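Local coordinates for protein 4-hydroxy-3-methylbut-2-enyl diphosphate reductase (PDB 3DNF) that reduces (E)-4-hydroxy-3-methylbut-2-enyl diphosphate to isopentenyl and dimethylallyl diphosphate with an iron-sulfur cluster, the last step of the non-mevalonate route to isoprenoids, at residues B[98-101]-B[102-105]; B[79-82]-B[83-87]; B[24-27]-B[28-32]; B[62-65]-B[66-69]. All blocks are in the same frame, centred on the assembly; numbering follows the deposited sequence. Where two conformers were deposited one is given.

Contact 1. Residues B[98-101]-B[102-105]; sequences YVKA and VHEA. With F3S (Fe3-s4 cluster), chain E.
Val102 settles over the carbonyls one turn back, its CG2 3.5 Å from Tyr98 O, and its side chain touches Thr165, a residue of the cluster pocket. His103 follows with the main side-chain bond. Its ring accepts a hydrogen bond from the lysine three residues back, Lys100 NZ to His103 ND1 at 2.9 Å, with the ammonium 1° out of the ring plane. Lys100 gets there by folding at chi2 and chi3 (-52° and -54°), which curls the chain round toward His103 and lays CD 3.5 Å from His103 ND1. Val99 O sits over one face of the imidazole, and Val99 CG1 lies 3.7 Å from His103 NE2. This is the opening of helix 97-111, just after the cluster ligand Cys96; Tyr98 CB rests 3.7 Å from S1 of the three-iron, four-sulfur cluster, with S3 at the edge of the tyrosine ring. Tyr133 stacks on the imidazole from helix 125-136. A leucine in place of His103 would probably leave the Lys100 ammonium without its ring nitrogen and cost Tyr133 its stacking partner. Glu104 lays its CG 3.3 Å from Lys100 O, while Ala105 N closes the next turn on Ala101 O at 2.9 Å.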
ATOM      1  N   TYR B  98      -8.967  -9.000  19.151  1.00 33.76           N
ATOM      2  CA  TYR B  98      -8.353  -8.520  17.893  1.00 35.66           C
ATOM      3  C   TYR B  98      -9.309  -8.554  16.719  1.00 33.43           C
ATOM      4  O   TYR B  98      -9.178  -7.787  15.782  1.00 34.21           O
ATOM      5  CB  TYR B  98      -7.053  -9.248  17.569  1.00 36.36           C
ATOM      6  CG  TYR B  98      -6.110  -9.182  18.752  1.00 40.60           C
ATOM      7  CD1 TYR B  98      -5.957  -7.997  19.477  1.00 43.73           C
ATOM      8  CD2 TYR B  98      -5.417 -10.308  19.185  1.00 43.83           C
ATOM      9  CE1 TYR B  98      -5.127  -7.932  20.595  1.00 46.58           C
ATOM     10  CE2 TYR B  98      -4.577 -10.248  20.293  1.00 45.00           C
ATOM     11  CZ  TYR B  98      -4.446  -9.053  20.993  1.00 44.75           C
ATOM     12  OH  TYR B  98      -3.610  -8.969  22.092  1.00 46.89           O
ATOM     13  N   VAL B  99     -10.278  -9.454  16.771  1.00 31.70           N
ATOM     14  CA  VAL B  99     -11.360  -9.478  15.782  1.00 31.25           C
ATOM     15  C   VAL B  99     -12.295  -8.323  16.060  1.00 31.42           C
ATOM     16  O   VAL B  99     -12.709  -7.635  15.130  1.00 30.75           O
ATOM     17  CB  VAL B  99     -12.090 -10.875  15.774  1.00 30.71           C
ATOM     18  CG1 VAL B  99     -13.390 -10.833  14.943  1.00 31.77           C
ATOM     19  CG2 VAL B  99     -11.168 -11.991  15.198  1.00 30.17           C
ATOM     20  N   LYS B 100     -12.633  -8.092  17.324  1.00 31.58           N
ATOM     21  CA  LYS B 100     -13.394  -6.908  17.684  1.00 33.10           C
ATOM     22  C   LYS B 100     -12.748  -5.602  17.212  1.00 33.04           C
ATOM     23  O   LYS B 100     -13.442  -4.660  16.848  1.00 32.42           O
ATOM     24  CB  LYS B 100     -13.649  -6.813  19.179  1.00 32.86           C
ATOM     25  CG  LYS B 100     -14.647  -7.860  19.774  1.00 35.30           C
ATOM     26  CD  LYS B 100     -16.026  -7.951  19.043  1.00 35.96           C
ATOM     27  CE  LYS B 100     -16.717  -6.623  18.940  1.00 35.61           C
ATOM     28  NZ  LYS B 100     -17.980  -6.762  18.197  1.00 34.81           N
ATOM     29  N   ALA B 101     -11.424  -5.562  17.192  1.00 32.26           N
ATOM     30  CA  ALA B 101     -10.735  -4.382  16.669  1.00 33.14           C
ATOM     31  C   ALA B 101     -10.992  -4.170  15.154  1.00 33.15           C
ATOM     32  O   ALA B 101     -10.972  -3.039  14.677  1.00 33.07           O
ATOM     33  CB  ALA B 101      -9.257  -4.471  16.950  1.00 33.79           C
ATOM     34  N   VAL B 102     -11.140  -5.252  14.388  1.00 32.25           N
ATOM     35  CA  VAL B 102     -11.531  -5.114  12.974  1.00 33.23           C
ATOM     36  C   VAL B 102     -12.922  -4.528  12.886  1.00 32.95           C
ATOM     37  O   VAL B 102     -13.200  -3.660  12.038  1.00 31.26           O
ATOM     38  CB  VAL B 102     -11.459  -6.447  12.197  1.00 33.25           C
ATOM     39  CG1 VAL B 102     -11.670  -6.215  10.710  1.00 34.18           C
ATOM     40  CG2 VAL B 102     -10.142  -7.185  12.465  1.00 33.70           C
ATOM     41  N   HIS B 103     -13.847  -5.046  13.700  1.00 32.33           N
ATOM     42  CA  HIS B 103     -15.217  -4.481  13.738  1.00 33.02           C
ATOM     43  C   HIS B 103     -15.200  -2.957  14.021  1.00 34.23           C
ATOM     44  O   HIS B 103     -15.926  -2.158  13.358  1.00 34.26           O
ATOM     45  CB  HIS B 103     -16.003  -5.149  14.854  1.00 32.25           C
ATOM     46  CG  HIS B 103     -16.194  -6.617  14.679  1.00 31.55           C
ATOM     47  ND1 HIS B 103     -16.815  -7.393  15.636  1.00 32.20           N
ATOM     48  CD2 HIS B 103     -15.858  -7.458  13.673  1.00 28.62           C
ATOM     49  CE1 HIS B 103     -16.851  -8.646  15.227  1.00 33.05           C
ATOM     50  NE2 HIS B 103     -16.297  -8.709  14.030  1.00 32.29           N
ATOM     51  N   GLU B 104     -14.386  -2.570  14.999  1.00 34.33           N
ATOM     52  CA  GLU B 104     -14.217  -1.170  15.374  1.00 36.15           C
ATOM     53  C   GLU B 104     -13.650  -0.363  14.193  1.00 34.88           C
ATOM     54  O   GLU B 104     -14.133   0.730  13.895  1.00 34.92           O
ATOM     55  CB  GLU B 104     -13.324  -1.046  16.609  1.00 35.34           C
ATOM     56  CG  GLU B 104     -14.018  -1.561  17.889  1.00 41.11           C
ATOM     57  CD  GLU B 104     -13.045  -1.868  19.040  1.00 42.93           C
ATOM     58  OE1 GLU B 104     -11.915  -1.308  19.063  1.00 50.12           O
ATOM     59  OE2 GLU B 104     -13.419  -2.672  19.944  1.00 51.88           O
ATOM     60  N   ALA B 105     -12.664  -0.945  13.515  1.00 33.59           N
ATOM     61  CA  ALA B 105     -11.913  -0.252  12.468  1.00 32.48           C
ATOM     62  C   ALA B 105     -12.810   0.020  11.274  1.00 31.64           C
ATOM     63  O   ALA B 105     -12.743   1.109  10.659  1.00 31.07           O
ATOM     64  CB  ALA B 105     -10.728  -1.067  12.021  1.00 32.32           C
TER
HETATM   65 FE1  F3S E3302      -4.986 -13.704  16.584  1.00 28.55          FE
HETATM   66 FE3  F3S E3302      -7.305 -13.604  17.983  1.00 24.46          FE
HETATM   67 FE4  F3S E3302      -6.069 -15.676  17.481  1.00 33.47          FE
HETATM   68  S1  F3S E3302      -6.864 -12.603  15.988  1.00 25.24           S
HETATM   69  S2  F3S E3302      -4.684 -15.832  15.816  1.00 37.10           S
HETATM   70  S3  F3S E3302      -5.254 -14.166  18.805  1.00 27.28           S
HETATM   71  S4  F3S E3302      -8.221 -15.707  17.824  1.00 27.71           S

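Contact 2. Residues B[79-82]-B[83-87]; sequences EKEE and ALRKK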
ATOM      1  N   GLU B  79     -26.496  -8.346  14.138  1.00 30.80           N
ATOM      2  CA  GLU B  79     -27.902  -8.741  14.121  1.00 29.14           C
ATOM      3  C   GLU B  79     -28.181 -10.231  14.494  1.00 29.13           C
ATOM      4  O   GLU B  79     -29.284 -10.577  14.919  1.00 28.54           O
ATOM      5  CB  GLU B  79     -28.542  -8.390  12.753  1.00 29.74           C
ATOM      6  CG  GLU B  79     -28.032  -9.253  11.589  1.00 29.68           C
ATOM      7  CD  GLU B  79     -26.791  -8.686  10.862  1.00 33.98           C
ATOM      8  OE1 GLU B  79     -25.971  -7.908  11.434  1.00 34.52           O
ATOM      9  OE2 GLU B  79     -26.617  -9.087   9.688  1.00 34.93           O
ATOM     10  N   LYS B  80     -27.190 -11.105  14.292  1.00 29.30           N
ATOM     11  CA  LYS B  80     -27.333 -12.511  14.682  1.00 30.05           C
ATOM     12  C   LYS B  80     -27.113 -12.645  16.173  1.00 29.01           C
ATOM     13  O   LYS B  80     -27.833 -13.409  16.842  1.00 27.52           O
ATOM     14  CB  LYS B  80     -26.369 -13.434  13.917  1.00 31.14           C
ATOM     15  CG  LYS B  80     -26.723 -14.922  14.110  1.00 32.13           C
ATOM     16  CD  LYS B  80     -25.840 -15.859  13.279  1.00 34.60           C
ATOM     17  CE  LYS B  80     -26.264 -17.302  13.502  1.00 37.25           C
ATOM     18  NZ  LYS B  80     -25.584 -18.212  12.513  1.00 40.94           N
ATOM     19  N   GLU B  81     -26.125 -11.905  16.687  1.00 29.22           N
ATOM     20  CA  GLU B  81     -25.930 -11.865  18.142  1.00 30.57           C
ATOM     21  C   GLU B  81     -27.221 -11.376  18.813  1.00 29.97           C
ATOM     22  O   GLU B  81     -27.684 -11.983  19.811  1.00 30.23           O
ATOM     23  CB  GLU B  81     -24.794 -10.918  18.486  1.00 30.13           C
ATOM     24  CG  GLU B  81     -24.514 -10.942  19.989  1.00 33.28           C
ATOM     25  CD  GLU B  81     -23.280 -10.138  20.373  1.00 36.11           C
ATOM     26  OE1 GLU B  81     -22.368 -10.044  19.537  1.00 38.51           O
ATOM     27  OE2 GLU B  81     -23.241  -9.607  21.510  1.00 38.87           O
ATOM     28  N   GLU B  82     -27.840 -10.346  18.254  1.00 30.25           N
ATOM     29  CA  GLU B  82     -29.078  -9.815  18.822  1.00 30.26           C
ATOM     30  C   GLU B  82     -30.224 -10.833  18.712  1.00 29.19           C
ATOM     31  O   GLU B  82     -31.020 -10.961  19.630  1.00 28.83           O
ATOM     32  CB  GLU B  82     -29.464  -8.443  18.222  1.00 31.15           C
ATOM     33  CG  GLU B  82     -30.706  -7.809  18.854  1.00 35.83           C
ATOM     34  CD  GLU B  82     -30.565  -7.424  20.345  1.00 41.96           C
ATOM     35  OE1 GLU B  82     -29.448  -7.438  20.923  1.00 44.24           O
ATOM     36  OE2 GLU B  82     -31.621  -7.083  20.942  1.00 45.16           O
ATOM     37  N   ALA B  83     -30.304 -11.549  17.587  1.00 28.45           N
ATOM     38  CA  ALA B  83     -31.294 -12.620  17.383  1.00 28.31           C
ATOM     39  C   ALA B  83     -31.192 -13.688  18.483  1.00 28.39           C
ATOM     40  O   ALA B  83     -32.224 -14.183  18.969  1.00 28.43           O
ATOM     41  CB  ALA B  83     -31.102 -13.290  15.976  1.00 29.68           C
ATOM     42  N   LEU B  84     -29.968 -14.070  18.829  1.00 27.74           N
ATOM     43  CA  LEU B  84     -29.727 -15.035  19.896  1.00 28.07           C
ATOM     44  C   LEU B  84     -30.225 -14.526  21.255  1.00 28.30           C
ATOM     45  O   LEU B  84     -30.884 -15.296  21.997  1.00 29.28           O
ATOM     46  CB  LEU B  84     -28.259 -15.470  19.940  1.00 28.02           C
ATOM     47  CG  LEU B  84     -27.912 -16.312  18.672  1.00 28.44           C
ATOM     48  CD1 LEU B  84     -26.428 -16.303  18.538  1.00 30.79           C
ATOM     49  CD2 LEU B  84     -28.524 -17.694  18.587  1.00 30.29           C
ATOM     50  N   ARG B  85     -29.896 -13.273  21.568  1.00 28.49           N
ATOM     51  CA  ARG B  85     -30.401 -12.605  22.802  1.00 29.22           C
ATOM     52  C   ARG B  85     -31.919 -12.592  22.849  1.00 29.59           C
ATOM     53  O   ARG B  85     -32.525 -12.883  23.893  1.00 28.86           O
ATOM     54  CB  ARG B  85     -29.847 -11.174  22.903  1.00 30.27           C
ATOM     55  CG  ARG B  85     -28.330 -11.134  23.141  1.00 31.26           C
ATOM     56  CD  ARG B  85     -27.813  -9.687  23.383  1.00 31.16           C
ATOM     57  NE  ARG B  85     -26.349  -9.635  23.279  1.00 36.57           N
ATOM     58  CZ  ARG B  85     -25.496 -10.104  24.191  1.00 38.91           C
ATOM     59  NH1 ARG B  85     -25.932 -10.688  25.300  1.00 41.88           N
ATOM     60  NH2 ARG B  85     -24.192 -10.012  24.000  1.00 41.38           N
ATOM     61  N   LYS B  86     -32.556 -12.269  21.732  1.00 29.27           N
ATOM     62  CA  LYS B  86     -34.021 -12.186  21.681  1.00 30.07           C
ATOM     63  C   LYS B  86     -34.704 -13.537  21.889  1.00 30.49           C
ATOM     64  O   LYS B  86     -35.848 -13.591  22.301  1.00 30.42           O
ATOM     65  CB  LYS B  86     -34.474 -11.559  20.361  1.00 29.96           C
ATOM     66  CG  LYS B  86     -34.246 -10.069  20.307  1.00 34.00           C
ATOM     67  CD  LYS B  86     -35.179  -9.453  19.278  1.00 39.10           C
ATOM     68  CE  LYS B  86     -34.581  -9.533  17.896  1.00 41.15           C
ATOM     69  NZ  LYS B  86     -35.659  -9.077  16.957  1.00 40.87           N
ATOM     70  N   LYS B  87     -33.977 -14.629  21.652  1.00 31.03           N
ATOM     71  CA  LYS B  87     -34.490 -15.990  21.847  1.00 31.29           C
ATOM     72  C   LYS B  87     -34.388 -16.405  23.336  1.00 31.01           C
ATOM     73  O   LYS B  87     -34.781 -17.513  23.739  1.00 31.62           O
ATOM     74  CB  LYS B  87     -33.734 -16.975  20.937  1.00 32.69           C
ATOM     75  CG  LYS B  87     -34.371 -18.346  20.875  1.00 32.41           C
ATOM     76  CD  LYS B  87     -33.511 -19.334  20.139  1.00 34.10           C
ATOM     77  CE  LYS B  87     -34.206 -20.685  20.077  1.00 31.97           C
ATOM     78  NZ  LYS B  87     -33.427 -21.647  19.220  1.00 28.17           N
TER
HETATM   79  O   HOH W   1     -26.408  -8.083  20.864  1.00 31.10           O
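Successive i to i+4 bonds join 79-82 to 83-87: Ala83 N to Glu79 O, Leu84 N to Lys80 O, Arg85 N to Glu81 O and Lys86 N to Glu82 O, the last at 2.9 Å. They make up most of helix 78-86, the crossover helix of a beta-alpha-beta unit between strands 68-71 and 90-93, and regular winding ends by Lys87. On this frame Glu81 and Arg85 run side by side in the same direction. Glu81 CG stands anti to the backbone N (chi1 -176°) and the chain continues straight, which carries its carboxylate up to the end of the arginine. There a salt bridge forms, Arg85 NH2 to Glu81 OE2 at 2.7 Å, reaching the oxygen on its anti side; the carboxylate and guanidinium planes are turned 56° apart, and NH2 alone makes the bond, not the flat paired arrangement. A glutamine replacing Glu81 would probably leave the guanidinium without its direct countercharge and freer to turn. Leu84, the buried residue here, turns inward and lays CG against Lys80 O at 3.4 Å, while its side chain meets Leu37, Leu89 and Val91. On the solvent side Glu82 bends at chi2 and crosses Arg85 at about a right angle, with Glu82 OE1 3.7 Å from Arg85 CD. Those two charged ends share a water instead of touching: it donates to Glu82 OE1 at 3.1 Å and, in the guanidinium plane, accepts from Arg85 NE at 2.9 Å.

Contact 3. Residues B[24-27]-B[28-32]; sequences EESL and KESQG
With OG turned beside its own backbone N (chi1 -66°), Ser30 brings its hydroxyl back over the last turn of helix 14-26, to give a hydrogen bond from Ser30 OG to Ser26 O of 2.7 Å. Glu29 instead has CG between its N and carbonyl carbon (chi1 58°), which folds the chain over the same turn and sets Glu29 CG 3.3 Å from Ser26 O. That carbonyl also receives Glu29 N at 3.2 Å, and the two donors arrive from opposite faces of its plane. Lys28 N bonds to Glu25 O at 3.1 Å, so i to i+3 bonds take over near the end of the helix as the chain heads for strand 34-36. A water ties Leu27 O to Ser30 O, donating to each at 2.7 Å. Outside, in the conformer given, Lys28 crosses Glu25, but Glu25 OE1 and Lys28 NZ remain 4.4 Å apart, too far for a salt bridge. Ser30 OG also bonds to Thr68 of the neighbouring strand 68-71, while Ser26 OG turns to Ala23 O within the helix. The chemistry here is therefore mostly that of carbonyls at a helix end: backbone N-H, hydroxyl and water supply their donors, and the charged side chains add at most a loose attraction.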
ATOM      1  N   GLU B  24     -15.350 -22.771  29.388  1.00 29.44           N
ATOM      2  CA  GLU B  24     -15.256 -23.605  30.582  1.00 30.72           C
ATOM      3  C   GLU B  24     -15.867 -22.870  31.772  1.00 29.89           C
ATOM      4  O   GLU B  24     -16.657 -23.468  32.572  1.00 31.64           O
ATOM      5  CB  GLU B  24     -13.812 -24.005  30.815  1.00 30.41           C
ATOM      6  CG  GLU B  24     -13.260 -25.013  29.775  1.00 31.75           C
ATOM      7  CD  GLU B  24     -11.727 -25.173  29.906  1.00 33.83           C
ATOM      8  OE1 GLU B  24     -11.078 -24.395  30.655  1.00 39.14           O
ATOM      9  OE2 GLU B  24     -11.147 -26.046  29.224  1.00 36.95           O
ATOM     10  N   GLU B  25     -15.541 -21.590  31.894  1.00 29.79           N
ATOM     11  CA  GLU B  25     -16.026 -20.821  33.053  0.50 30.20           C
ATOM     12  C   GLU B  25     -17.548 -20.631  33.049  1.00 30.23           C
ATOM     13  O   GLU B  25     -18.160 -20.547  34.132  1.00 29.62           O
ATOM     14  CB  GLU B  25     -15.279 -19.491  33.226  0.50 30.66           C
ATOM     15  CG  GLU B  25     -13.866 -19.654  33.826  0.50 33.52           C
ATOM     16  CD  GLU B  25     -13.725 -19.211  35.300  0.50 37.05           C
ATOM     17  OE1 GLU B  25     -14.670 -19.361  36.111  0.50 38.81           O
ATOM     18  OE2 GLU B  25     -12.623 -18.725  35.653  0.50 40.03           O
ATOM     19  N   SER B  26     -18.156 -20.587  31.876  1.00 30.03           N
ATOM     20  CA  SER B  26     -19.637 -20.393  31.762  1.00 29.71           C
ATOM     21  C   SER B  26     -20.448 -21.503  32.397  1.00 29.51           C
ATOM     22  O   SER B  26     -21.609 -21.302  32.746  1.00 29.47           O
ATOM     23  CB  SER B  26     -20.115 -20.212  30.322  1.00 29.87           C
ATOM     24  OG  SER B  26     -19.996 -21.401  29.541  1.00 30.22           O
ATOM     25  N   LEU B  27     -19.843 -22.679  32.579  1.00 28.86           N
ATOM     26  CA  LEU B  27     -20.531 -23.795  33.246  1.00 28.04           C
ATOM     27  C   LEU B  27     -20.951 -23.403  34.675  1.00 28.60           C
ATOM     28  O   LEU B  27     -21.944 -23.904  35.135  1.00 29.41           O
ATOM     29  CB  LEU B  27     -19.610 -25.008  33.294  1.00 28.21           C
ATOM     30  CG  LEU B  27     -19.411 -25.660  31.907  1.00 26.52           C
ATOM     31  CD1 LEU B  27     -18.171 -26.595  32.088  1.00 31.36           C
ATOM     32  CD2 LEU B  27     -20.616 -26.468  31.553  1.00 25.30           C
ATOM     33  N   LYS B  28     -20.186 -22.527  35.337  1.00 29.48           N
ATOM     34  CA  LYS B  28     -20.395 -22.132  36.718  1.00 30.66           C
ATOM     35  C   LYS B  28     -21.476 -21.082  36.887  1.00 30.85           C
ATOM     36  O   LYS B  28     -21.806 -20.717  38.004  1.00 28.82           O
ATOM     37  CB  LYS B  28     -19.083 -21.655  37.360  1.00 30.85           C
ATOM     38  CG  LYS B  28     -18.123 -22.799  37.698  1.00 31.39           C
ATOM     39  CD  LYS B  28     -16.708 -22.324  37.988  1.00 32.41           C
ATOM     40  CE  LYS B  28     -15.853 -23.487  38.495  1.00 37.51           C
ATOM     41  NZ  LYS B  28     -14.423 -23.059  38.530  1.00 39.45           N
ATOM     42  N   GLU B  29     -22.036 -20.593  35.788  1.00 31.66           N
ATOM     43  CA  GLU B  29     -23.091 -19.557  35.842  1.00 34.38           C
ATOM     44  C   GLU B  29     -24.301 -19.956  34.993  1.00 33.54           C
ATOM     45  O   GLU B  29     -25.288 -19.214  34.909  1.00 33.98           O
ATOM     46  CB  GLU B  29     -22.546 -18.194  35.344  1.00 34.22           C
ATOM     47  CG  GLU B  29     -22.000 -18.261  33.903  1.00 38.38           C
ATOM     48  CD  GLU B  29     -21.525 -16.912  33.284  1.00 41.76           C
ATOM     49  OE1 GLU B  29     -22.272 -15.905  33.368  1.00 46.37           O
ATOM     50  OE2 GLU B  29     -20.414 -16.900  32.647  1.00 48.60           O
ATOM     51  N   SER B  30     -24.238 -21.122  34.355  1.00 32.29           N
ATOM     52  CA  SER B  30     -25.289 -21.558  33.459  1.00 31.79           C
ATOM     53  C   SER B  30     -26.301 -22.525  34.061  1.00 31.58           C
ATOM     54  O   SER B  30     -25.997 -23.701  34.340  1.00 32.29           O
ATOM     55  CB  SER B  30     -24.661 -22.181  32.201  1.00 30.68           C
ATOM     56  OG  SER B  30     -23.966 -21.165  31.477  1.00 35.26           O
ATOM     57  N   GLN B  31     -27.534 -22.049  34.221  1.00 31.18           N
ATOM     58  CA  GLN B  31     -28.607 -22.913  34.673  0.70 32.19           C
ATOM     59  C   GLN B  31     -29.074 -23.893  33.611  1.00 31.85           C
ATOM     60  O   GLN B  31     -29.590 -24.967  33.923  1.00 31.73           O
ATOM     61  CB  GLN B  31     -29.784 -22.077  35.159  0.70 32.22           C
ATOM     62  CG  GLN B  31     -30.810 -22.892  35.902  0.70 36.21           C
ATOM     63  CD  GLN B  31     -31.766 -22.033  36.698  0.70 38.30           C
ATOM     64  OE1 GLN B  31     -31.620 -21.885  37.915  0.70 38.68           O
ATOM     65  NE2 GLN B  31     -32.755 -21.462  36.016  0.70 38.77           N
ATOM     66  N   GLY B  32     -28.884 -23.521  32.338  1.00 30.61           N
ATOM     67  CA  GLY B  32     -29.341 -24.328  31.219  1.00 30.51           C
ATOM     68  C   GLY B  32     -28.180 -25.050  30.589  1.00 30.59           C
ATOM     69  O   GLY B  32     -27.063 -25.058  31.156  1.00 31.60           O
TER
HETATM   70  O   HOH W   2     -23.841 -25.224  33.730  1.00 25.55           O

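Contact 4. Residues B[62-65]-B[66-69]; sequences EFKE and GDTV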
ATOM      1  N   GLU B  62     -30.737 -25.904  17.982  1.00 30.73           N
ATOM      2  CA  GLU B  62     -31.347 -26.767  18.992  1.00 32.58           C
ATOM      3  C   GLU B  62     -31.425 -26.164  20.403  1.00 32.62           C
ATOM      4  O   GLU B  62     -32.188 -26.661  21.223  1.00 32.62           O
ATOM      5  CB  GLU B  62     -30.642 -28.134  19.071  1.00 33.45           C
ATOM      6  CG  GLU B  62     -29.207 -28.074  19.595  1.00 33.68           C
ATOM      7  CD  GLU B  62     -28.145 -27.903  18.507  1.00 34.18           C
ATOM      8  OE1 GLU B  62     -28.339 -27.107  17.555  1.00 32.99           O
ATOM      9  OE2 GLU B  62     -27.109 -28.581  18.626  1.00 34.94           O
ATOM     10  N   PHE B  63     -30.614 -25.145  20.698  1.00 32.19           N
ATOM     11  CA  PHE B  63     -30.640 -24.472  22.018  1.00 32.47           C
ATOM     12  C   PHE B  63     -31.970 -23.768  22.258  1.00 33.32           C
ATOM     13  O   PHE B  63     -32.631 -23.308  21.317  1.00 32.67           O
ATOM     14  CB  PHE B  63     -29.436 -23.522  22.189  1.00 32.51           C
ATOM     15  CG  PHE B  63     -28.964 -22.901  20.876  1.00 33.07           C
ATOM     16  CD1 PHE B  63     -29.689 -21.863  20.304  1.00 33.63           C
ATOM     17  CD2 PHE B  63     -27.823 -23.362  20.219  1.00 36.41           C
ATOM     18  CE1 PHE B  63     -29.310 -21.274  19.102  1.00 34.75           C
ATOM     19  CE2 PHE B  63     -27.415 -22.759  19.000  1.00 34.07           C
ATOM     20  CZ  PHE B  63     -28.180 -21.724  18.450  1.00 34.37           C
ATOM     21  N   LYS B  64     -32.375 -23.727  23.521  1.00 33.63           N
ATOM     22  CA  LYS B  64     -33.676 -23.210  23.900  1.00 33.83           C
ATOM     23  C   LYS B  64     -33.560 -22.095  24.928  1.00 33.64           C
ATOM     24  O   LYS B  64     -32.516 -21.899  25.536  1.00 32.48           O
ATOM     25  CB  LYS B  64     -34.577 -24.340  24.420  1.00 34.11           C
ATOM     26  CG  LYS B  64     -34.253 -24.825  25.821  1.00 34.69           C
ATOM     27  CD  LYS B  64     -34.798 -26.235  25.980  1.00 41.62           C
ATOM     28  CE  LYS B  64     -35.368 -26.582  27.352  1.00 42.43           C
ATOM     29  NZ  LYS B  64     -34.721 -26.162  28.614  1.00 42.74           N
ATOM     30  N   GLU B  65     -34.663 -21.389  25.158  1.00 33.12           N
ATOM     31  CA  GLU B  65     -34.661 -20.294  26.124  1.00 33.31           C
ATOM     32  C   GLU B  65     -33.955 -20.767  27.399  1.00 30.74           C
ATOM     33  O   GLU B  65     -34.239 -21.856  27.930  1.00 31.19           O
ATOM     34  CB  GLU B  65     -36.087 -19.859  26.460  1.00 33.54           C
ATOM     35  CG  GLU B  65     -36.156 -18.674  27.400  1.00 35.41           C
ATOM     36  CD  GLU B  65     -37.578 -18.348  27.843  1.00 36.83           C
ATOM     37  OE1 GLU B  65     -38.417 -19.265  27.956  1.00 42.48           O
ATOM     38  OE2 GLU B  65     -37.840 -17.162  28.097  1.00 41.04           O
ATOM     39  N   GLY B  66     -33.065 -19.927  27.893  1.00 29.66           N
ATOM     40  CA  GLY B  66     -32.378 -20.231  29.154  1.00 29.57           C
ATOM     41  C   GLY B  66     -31.079 -20.963  28.982  1.00 30.81           C
ATOM     42  O   GLY B  66     -30.288 -21.045  29.944  1.00 31.22           O
ATOM     43  N   ASP B  67     -30.849 -21.516  27.786  1.00 30.10           N
ATOM     44  CA  ASP B  67     -29.545 -22.125  27.485  1.00 30.34           C
ATOM     45  C   ASP B  67     -28.437 -21.064  27.273  1.00 29.51           C
ATOM     46  O   ASP B  67     -28.723 -19.895  27.047  1.00 30.54           O
ATOM     47  CB  ASP B  67     -29.579 -23.089  26.267  1.00 29.61           C
ATOM     48  CG  ASP B  67     -30.352 -24.388  26.544  1.00 31.30           C
ATOM     49  OD1 ASP B  67     -30.614 -24.740  27.738  1.00 31.11           O
ATOM     50  OD2 ASP B  67     -30.694 -25.070  25.551  1.00 31.26           O
ATOM     51  N   THR B  68     -27.184 -21.484  27.368  1.00 28.60           N
ATOM     52  CA  THR B  68     -26.053 -20.553  27.180  1.00 28.47           C
ATOM     53  C   THR B  68     -25.480 -20.836  25.797  1.00 28.29           C
ATOM     54  O   THR B  68     -25.343 -21.994  25.402  1.00 30.09           O
ATOM     55  CB  THR B  68     -24.948 -20.783  28.233  1.00 28.60           C
ATOM     56  OG1 THR B  68     -25.439 -20.383  29.511  1.00 30.14           O
ATOM     57  CG2 THR B  68     -23.659 -19.945  27.900  1.00 28.63           C
ATOM     58  N   VAL B  69     -25.237 -19.778  25.017  1.00 29.95           N
ATOM     59  CA  VAL B  69     -24.499 -19.977  23.765  0.60 27.87           C
ATOM     60  C   VAL B  69     -23.260 -19.092  23.760  1.00 29.30           C
ATOM     61  O   VAL B  69     -23.281 -17.934  24.185  1.00 29.59           O
ATOM     62  CB  VAL B  69     -25.352 -19.712  22.485  0.60 28.03           C
ATOM     63  CG1 VAL B  69     -26.426 -20.804  22.298  0.60 26.55           C
ATOM     64  CG2 VAL B  69     -25.948 -18.346  22.595  0.60 27.17           C
TER
HETATM   65  O   HOH W   3     -32.613 -23.800  29.284  1.00 26.55           O
HETATM   66  O   HOH W   4     -31.876 -27.043  28.455  1.00 29.23           O
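A type II beta turn from Lys64 to Asp67 reverses the chain, closed by Asp67 N to Lys64 O at 2.8 Å, and delivers it into strand 68-71. Gly66 takes the third position with a positive phi; any CB there would be jammed against Glu65 O. Asp67 clasps the turn a second time from its side chain. Its CG lies beside its own N (chi1 -70°), which swings the carboxylate back across the turn to take Lys64 N on OD2 at 3.0 Å, nearly straight at 169° but from above the carboxylate plane. The other oxygen, OD1, accepts from Lys33 N next to strand 34-36. Lys64 curls its chain over the same carboxylate, yet the ammonium does not touch it: a water accepts from Lys64 NZ at 3.0 Å and donates to Asp67 OD1 at 2.7 Å, and another links Asp67 OD1 to Glu65 O. On the inner side Phe63 presents a ring face to Val69, whose CG1, in the conformer given, stands 3.7 Å from the ring centroid in a CH-pi contact, 19° off the normal. Leu37 touches both, and Leu89 packs on Phe63. Asp67 thus ties the turn to Lys33, just ahead of the neighbouring strand 34-36, and its buried carboxylate is met by two backbone N-H groups and water, which would probably help to keep it ionised.

Contacts 2, 3 and 4 belong to one lobe, built on the parallel sheet of strands 34-36, 55-57, 68-71 and 90-93, whereas contact 1 opens the helix that leads out of it beside the cluster. Contacts 2 and 3 lie at the surface; contacts 1 and 4 are partly buried. Contact 4 joins its neighbours: Lys87 NZ of contact 2 probably hydrogen-bonds to Phe63 O at 2.8 Å, and the hydroxyl pair of Ser30 and Thr68 makes the corresponding link to contact 3. Contacts 1 and 2, both helical, differ in polar partners, an accepting ring nitrogen for one lysine against a full salt bridge. In contacts 3 and 4 a helix end and a beta turn lean on backbone carbonyls, serine or aspartate, and water.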